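Local coordinates for protein dihydrofolate reductase (Schistosoma mansoni, PDB 3VCO) that catalyses the NADPH-dependent reduction of dihydrofolate to tetrahydrofolate, a key step in folate metabolism that supports thymidylate, purine and glycine synthesis, at residues Phe51-Thr54 and Val55-Ala59; Leu136-Glu139 and Ala140-Ser144. All coordinates share one frame; numbering follows the deposited sequence.

Contact 1: Phe51-Thr54 and Val55-Ala59; sequences FFKT and VTTKA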
ATOM      1  N   PHE A  51      -7.370  -6.654   6.507  1.00 36.63           N
ATOM      2  CA  PHE A  51      -7.617  -6.158   5.158  1.00 31.77           C
ATOM      3  C   PHE A  51      -6.296  -6.011   4.427  1.00 33.00           C
ATOM      4  O   PHE A  51      -6.102  -6.563   3.341  1.00 33.85           O
ATOM      5  CB  PHE A  51      -8.383  -4.823   5.223  1.00 26.50           C
ATOM      6  CG  PHE A  51      -8.488  -4.087   3.887  1.00 28.71           C
ATOM      7  CD1 PHE A  51      -9.336  -4.545   2.886  1.00 37.21           C
ATOM      8  CD2 PHE A  51      -7.781  -2.918   3.669  1.00 33.11           C
ATOM      9  CE1 PHE A  51      -9.448  -3.861   1.669  1.00 35.82           C
ATOM     10  CE2 PHE A  51      -7.880  -2.247   2.473  1.00 40.33           C
ATOM     11  CZ  PHE A  51      -8.734  -2.712   1.476  1.00 42.32           C
ATOM     12  N   PHE A  52      -5.354  -5.331   5.073  1.00 33.43           N
ATOM     13  CA  PHE A  52      -4.022  -5.148   4.524  1.00 32.21           C
ATOM     14  C   PHE A  52      -3.340  -6.480   4.196  1.00 33.56           C
ATOM     15  O   PHE A  52      -2.898  -6.672   3.076  1.00 32.71           O
ATOM     16  CB  PHE A  52      -3.164  -4.361   5.488  1.00 33.70           C
ATOM     17  CG  PHE A  52      -1.796  -4.065   4.978  1.00 37.64           C
ATOM     18  CD1 PHE A  52      -1.532  -2.898   4.293  1.00 38.56           C
ATOM     19  CD2 PHE A  52      -0.755  -4.928   5.235  1.00 33.79           C
ATOM     20  CE1 PHE A  52      -0.217  -2.631   3.848  1.00 33.75           C
ATOM     21  CE2 PHE A  52       0.525  -4.671   4.787  1.00 37.84           C
ATOM     22  CZ  PHE A  52       0.797  -3.534   4.100  1.00 33.07           C
ATOM     23  N   LYS A  53      -3.251  -7.367   5.182  1.00 32.05           N
ATOM     24  CA  LYS A  53      -2.656  -8.694   5.012  1.00 38.64           C
ATOM     25  C   LYS A  53      -3.247  -9.470   3.830  1.00 43.77           C
ATOM     26  O   LYS A  53      -2.517  -9.933   2.946  1.00 46.16           O
ATOM     27  CB  LYS A  53      -2.788  -9.524   6.296  1.00 38.50           C
ATOM     28  CG  LYS A  53      -2.299 -10.972   6.153  1.00 49.86           C
ATOM     29  CD  LYS A  53      -0.785 -11.067   6.169  1.00 60.75           C
ATOM     30  CE  LYS A  53      -0.322 -12.530   6.317  1.00 68.68           C
ATOM     31  NZ  LYS A  53       1.098 -12.630   6.737  1.00 69.28           N
ATOM     32  N   THR A  54      -4.563  -9.610   3.828  1.00 38.65           N
ATOM     33  CA  THR A  54      -5.291 -10.232   2.721  1.00 48.18           C
ATOM     34  C   THR A  54      -4.994  -9.619   1.344  1.00 53.94           C
ATOM     35  O   THR A  54      -4.569 -10.326   0.429  1.00 54.10           O
ATOM     36  CB  THR A  54      -6.811 -10.193   2.968  1.00 54.79           C
ATOM     37  OG1 THR A  54      -7.101 -10.916   4.169  1.00 57.21           O
ATOM     38  CG2 THR A  54      -7.564 -10.830   1.815  1.00 60.43           C
ATOM     39  N   VAL A  55      -5.205  -8.311   1.215  1.00 41.88           N
ATOM     40  CA  VAL A  55      -5.014  -7.594  -0.044  1.00 36.66           C
ATOM     41  C   VAL A  55      -3.595  -7.812  -0.533  1.00 35.65           C
ATOM     42  O   VAL A  55      -3.393  -8.183  -1.685  1.00 35.83           O
ATOM     43  CB  VAL A  55      -5.339  -6.060   0.108  1.00 39.09           C
ATOM     44  CG1 VAL A  55      -4.790  -5.227  -1.032  1.00 32.00           C
ATOM     45  CG2 VAL A  55      -6.832  -5.843   0.224  1.00 43.78           C
ATOM     46  N   THR A  56      -2.610  -7.638   0.344  1.00 30.73           N
ATOM     47  CA  THR A  56      -1.223  -7.676  -0.114  1.00 24.45           C
ATOM     48  C   THR A  56      -0.611  -9.045  -0.211  1.00 31.45           C
ATOM     49  O   THR A  56       0.401  -9.205  -0.860  1.00 32.69           O
ATOM     50  CB  THR A  56      -0.290  -6.794   0.750  1.00 30.79           C
ATOM     51  OG1 THR A  56      -0.267  -7.303   2.083  1.00 35.06           O
ATOM     52  CG2 THR A  56      -0.787  -5.254   0.707  1.00 31.31           C
ATOM     53  N   THR A  57      -1.191 -10.037   0.446  1.00 33.85           N
ATOM     54  CA  THR A  57      -0.537 -11.337   0.458  1.00 39.44           C
ATOM     55  C   THR A  57      -1.113 -12.276  -0.576  1.00 41.09           C
ATOM     56  O   THR A  57      -0.382 -13.091  -1.169  1.00 44.91           O
ATOM     57  CB  THR A  57      -0.590 -11.976   1.854  1.00 43.24           C
ATOM     58  OG1 THR A  57       0.107 -11.127   2.769  1.00 45.77           O
ATOM     59  CG2 THR A  57       0.044 -13.354   1.857  1.00 45.66           C
ATOM     60  N   LYS A  58      -2.409 -12.159  -0.807  1.00 38.91           N
ATOM     61  CA  LYS A  58      -3.068 -13.054  -1.756  1.00 50.27           C
ATOM     62  C   LYS A  58      -2.468 -13.001  -3.158  1.00 48.36           C
ATOM     63  O   LYS A  58      -2.473 -11.962  -3.812  1.00 46.15           O
ATOM     64  CB  LYS A  58      -4.558 -12.762  -1.864  1.00 48.93           C
ATOM     65  CG  LYS A  58      -5.284 -13.808  -2.716  1.00 61.69           C
ATOM     66  CD  LYS A  58      -5.023 -15.215  -2.163  1.00 69.79           C
ATOM     67  CE  LYS A  58      -5.630 -16.330  -3.043  1.00 75.93           C
ATOM     68  NZ  LYS A  58      -7.114 -16.225  -3.200  1.00 76.34           N
ATOM     69  N   ALA A  59      -1.977 -14.135  -3.642  1.00 45.76           N
ATOM     70  CA  ALA A  59      -1.348 -14.143  -4.952  1.00 38.49           C
ATOM     71  C   ALA A  59      -1.683 -15.478  -5.611  1.00 51.05           C
ATOM     72  O   ALA A  59      -2.066 -16.449  -4.938  1.00 48.06           O
ATOM     73  CB  ALA A  59       0.125 -13.975  -4.817  1.00 35.41           C
TER
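With CG anti to the backbone N in Phe52 (chi1 -177°) and OG1 set between the backbone N and the carbonyl carbon in Thr56 (chi1 63°), the two side chains meet one turn apart on the helix. Thr56 CG2 then sits over the middle of the Phe52 ring, 4.1 Å from its centroid, in a CH-pi contact. Phe51 and Val55 make the neighbouring version of this contact: Val55 CG2 lies over one ring face but displaced toward the rim, 3.6 Å from Phe51 CE1. Phe52 O is gripped twice by Thr56, through the backbone N at 2.9 Å and through OG1, also at 2.9 Å; the hydroxyl comes from 39° above the carbonyl plane. These turns form the end of helix 46-57, the helical connection of a beta-alpha-beta crossover between parallel strands 23-29 and 64-70 of the dihydrofolate reductase sheet, with strand 125-130 between them. Its buried side rests on that sheet, where Val55 and Thr56 both touch Phe129. Phe51, Phe52 and Lys53 belong to the substrate site by similarity, as does Arg87, whose NH1 bonds to Thr56 OG1, a bond consistent with Thr56 acting as a second-shell residue that helps position the guanidinium. On the more exposed side, Thr57 OG1 makes a weak bond to Lys53 O while lying 3.5 Å from Lys53 CD. The last turn closes with Lys58 N bonded to Thr54 O at 3.1 Å, and Lys58 is the first residue to leave helical geometry.

Contact 2: Leu136-Glu139 and Ala140-Ser144; sequences LYKE and ALKQS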
ATOM      1  N   LEU A 136       5.821   8.221  -2.836  1.00 32.25           N
ATOM      2  CA  LEU A 136       5.562   7.045  -3.689  1.00 28.90           C
ATOM      3  C   LEU A 136       4.148   7.040  -4.213  1.00 30.65           C
ATOM      4  O   LEU A 136       3.898   6.698  -5.373  1.00 29.95           O
ATOM      5  CB  LEU A 136       5.825   5.756  -2.920  1.00 27.49           C
ATOM      6  CG  LEU A 136       7.287   5.390  -2.604  1.00 40.24           C
ATOM      7  CD1 LEU A 136       7.395   3.957  -2.179  1.00 33.84           C
ATOM      8  CD2 LEU A 136       8.216   5.641  -3.792  1.00 41.83           C
ATOM      9  N   TYR A 137       3.195   7.375  -3.341  1.00 31.67           N
ATOM     10  CA  TYR A 137       1.819   7.508  -3.793  1.00 29.65           C
ATOM     11  C   TYR A 137       1.806   8.540  -4.888  1.00 28.99           C
ATOM     12  O   TYR A 137       1.115   8.402  -5.873  1.00 30.60           O
ATOM     13  CB  TYR A 137       0.941   8.051  -2.677  1.00 29.45           C
ATOM     14  CG  TYR A 137       0.669   7.090  -1.544  1.00 25.08           C
ATOM     15  CD1 TYR A 137       0.472   5.743  -1.786  1.00 25.34           C
ATOM     16  CD2 TYR A 137       0.549   7.557  -0.218  1.00 31.40           C
ATOM     17  CE1 TYR A 137       0.175   4.873  -0.740  1.00 25.89           C
ATOM     18  CE2 TYR A 137       0.269   6.681   0.838  1.00 31.96           C
ATOM     19  CZ  TYR A 137       0.099   5.339   0.559  1.00 29.86           C
ATOM     20  OH  TYR A 137      -0.199   4.464   1.591  1.00 29.73           O
ATOM     21  N   LYS A 138       2.525   9.628  -4.682  1.00 33.26           N
ATOM     22  CA  LYS A 138       2.422  10.715  -5.655  1.00 36.27           C
ATOM     23  C   LYS A 138       2.961  10.236  -7.008  1.00 39.38           C
ATOM     24  O   LYS A 138       2.308  10.382  -8.036  1.00 38.94           O
ATOM     25  CB  LYS A 138       3.169  11.947  -5.188  1.00 35.71           C
ATOM     26  CG  LYS A 138       3.054  13.124  -6.167  1.00 47.58           C
ATOM     27  CD  LYS A 138       3.689  14.414  -5.613  1.00 56.86           C
ATOM     28  CE  LYS A 138       3.458  15.624  -6.536  1.00 66.18           C
ATOM     29  NZ  LYS A 138       4.299  15.560  -7.776  1.00 70.44           N
ATOM     30  N   GLU A 139       4.144   9.632  -6.995  1.00 38.53           N
ATOM     31  CA  GLU A 139       4.712   9.117  -8.250  1.00 36.78           C
ATOM     32  C   GLU A 139       3.838   8.091  -8.911  1.00 33.70           C
ATOM     33  O   GLU A 139       3.661   8.115 -10.133  1.00 36.19           O
ATOM     34  CB  GLU A 139       6.110   8.551  -8.036  1.00 38.80           C
ATOM     35  CG  GLU A 139       7.140   9.680  -7.960  1.00 53.19           C
ATOM     36  CD  GLU A 139       8.444   9.212  -7.398  1.00 66.73           C
ATOM     37  OE1 GLU A 139       8.658   7.979  -7.380  1.00 59.22           O
ATOM     38  OE2 GLU A 139       9.249  10.075  -6.973  1.00 77.96           O
ATOM     39  N   ALA A 140       3.281   7.186  -8.107  1.00 26.16           N
ATOM     40  CA  ALA A 140       2.355   6.188  -8.631  1.00 28.34           C
ATOM     41  C   ALA A 140       1.121   6.777  -9.278  1.00 30.10           C
ATOM     42  O   ALA A 140       0.634   6.269 -10.289  1.00 33.06           O
ATOM     43  CB  ALA A 140       1.946   5.199  -7.498  1.00 33.57           C
ATOM     44  N   LEU A 141       0.572   7.838  -8.689  1.00 28.35           N
ATOM     45  CA  LEU A 141      -0.649   8.429  -9.246  1.00 25.36           C
ATOM     46  C   LEU A 141      -0.362   9.317 -10.453  1.00 36.29           C
ATOM     47  O   LEU A 141      -1.194   9.446 -11.329  1.00 40.27           O
ATOM     48  CB  LEU A 141      -1.350   9.315  -8.185  1.00 35.14           C
ATOM     49  CG  LEU A 141      -2.109   8.410  -7.198  1.00 38.50           C
ATOM     50  CD1 LEU A 141      -2.597   9.214  -6.015  1.00 39.75           C
ATOM     51  CD2 LEU A 141      -3.263   7.774  -7.946  1.00 37.16           C
ATOM     52  N   LYS A 142       0.800   9.960 -10.455  1.00 27.60           N
ATOM     53  CA  LYS A 142       1.131  10.968 -11.467  1.00 31.47           C
ATOM     54  C   LYS A 142       1.575  10.341 -12.816  1.00 38.60           C
ATOM     55  O   LYS A 142       1.419  10.965 -13.862  1.00 39.99           O
ATOM     56  CB  LYS A 142       2.212  11.933 -10.927  1.00 34.90           C
ATOM     57  CG  LYS A 142       2.419  13.235 -11.720  1.00 46.66           C
ATOM     58  CD  LYS A 142       3.081  14.417 -10.927  1.00 81.92           C
ATOM     59  CE  LYS A 142       2.103  15.615 -10.679  1.00 58.15           C
ATOM     60  NZ  LYS A 142       2.758  16.967 -10.417  1.00 63.13           N
ATOM     61  N   GLN A 143       2.150   9.142 -12.796  1.00 36.31           N
ATOM     62  CA  GLN A 143       2.572   8.495 -14.059  1.00 33.91           C
ATOM     63  C   GLN A 143       1.379   8.131 -14.945  1.00 38.40           C
ATOM     64  O   GLN A 143       0.300   7.825 -14.447  1.00 37.03           O
ATOM     65  CB  GLN A 143       3.515   7.287 -13.838  1.00 29.21           C
ATOM     66  CG  GLN A 143       2.955   6.119 -12.930  1.00 28.55           C
ATOM     67  CD  GLN A 143       1.908   5.252 -13.672  1.00 34.31           C
ATOM     68  OE1 GLN A 143       2.039   5.028 -14.857  1.00 36.08           O
ATOM     69  NE2 GLN A 143       0.874   4.786 -12.967  1.00 31.00           N
ATOM     70  N   SER A 144       1.591   8.185 -16.259  1.00 37.59           N
ATOM     71  CA  SER A 144       0.541   8.007 -17.250  1.00 43.72           C
ATOM     72  C   SER A 144       0.833   6.822 -18.162  1.00 42.06           C
ATOM     73  O   SER A 144       0.601   6.894 -19.370  1.00 54.43           O
ATOM     74  CB  SER A 144       0.405   9.287 -18.070  1.00 48.04           C
ATOM     75  OG  SER A 144       1.672   9.833 -18.429  1.00 54.85           O
TER
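The flat amide of Gln143 folds back against the last turn, its NE2 bonded, close to the amide plane, to Ala140 O at 3.1 Å, while CG of the same side chain lies 3.5 Å from Glu139 O. OE1 accepts from the backbone N atoms of Ile145 and Tyr146, so polar bonds to both ends of the amide fix its rotation. The turned-back path follows from CG lying between the backbone N and the carbonyl carbon (chi1 58°) and a second bend at chi2. The other flat group, the Tyr137 ring, leads away from the following turn; it meets Phe165 with the planes inclined at about 60°, and its OH is bonded to Val26 O. Leu141 CG packs against the backbone, 3.5 Å from Tyr137 O. Helix 134-142 packs against strand 23-29, with Tyr137 touching Val25 and Val27, and Ala140 and Gln143 touching Leu23; Leu136 to Glu139 belong by similarity to the NADP(+) site. The helix ends as Gln143 N bonds to Glu139 O at 3.2 Å. Toward solvent, Lys138 and Lys142 run side by side in the same direction, and the bend at chi4 of Lys138 carries its NZ to 3.4 Å from Lys142 NZ. If both amines are protonated, they would concentrate positive charge here, and each would probably lower the other's pKa.

In the fold
Both contacts span the last turns of a helix beside the central sheet, 46-57 for contact 1 and 134-142 for contact 2, on opposite sides of the chain's centre. Contact 1 lies somewhat deeper, its centre about 10 Å from that of the chain, with four buried residues against about 13 Å and three. In each, the buried side carries aromatic or apolar groups and the exposed side lysines. Both share the helical backbone bonds. Contact 1 adds aromatic faces and threonine hydroxyls next to the substrate site assigned by similarity; contact 2, on the side of the probable NADP(+) site, differs in its lysine pair and a side-chain amide that fastens the helix end to the following chain.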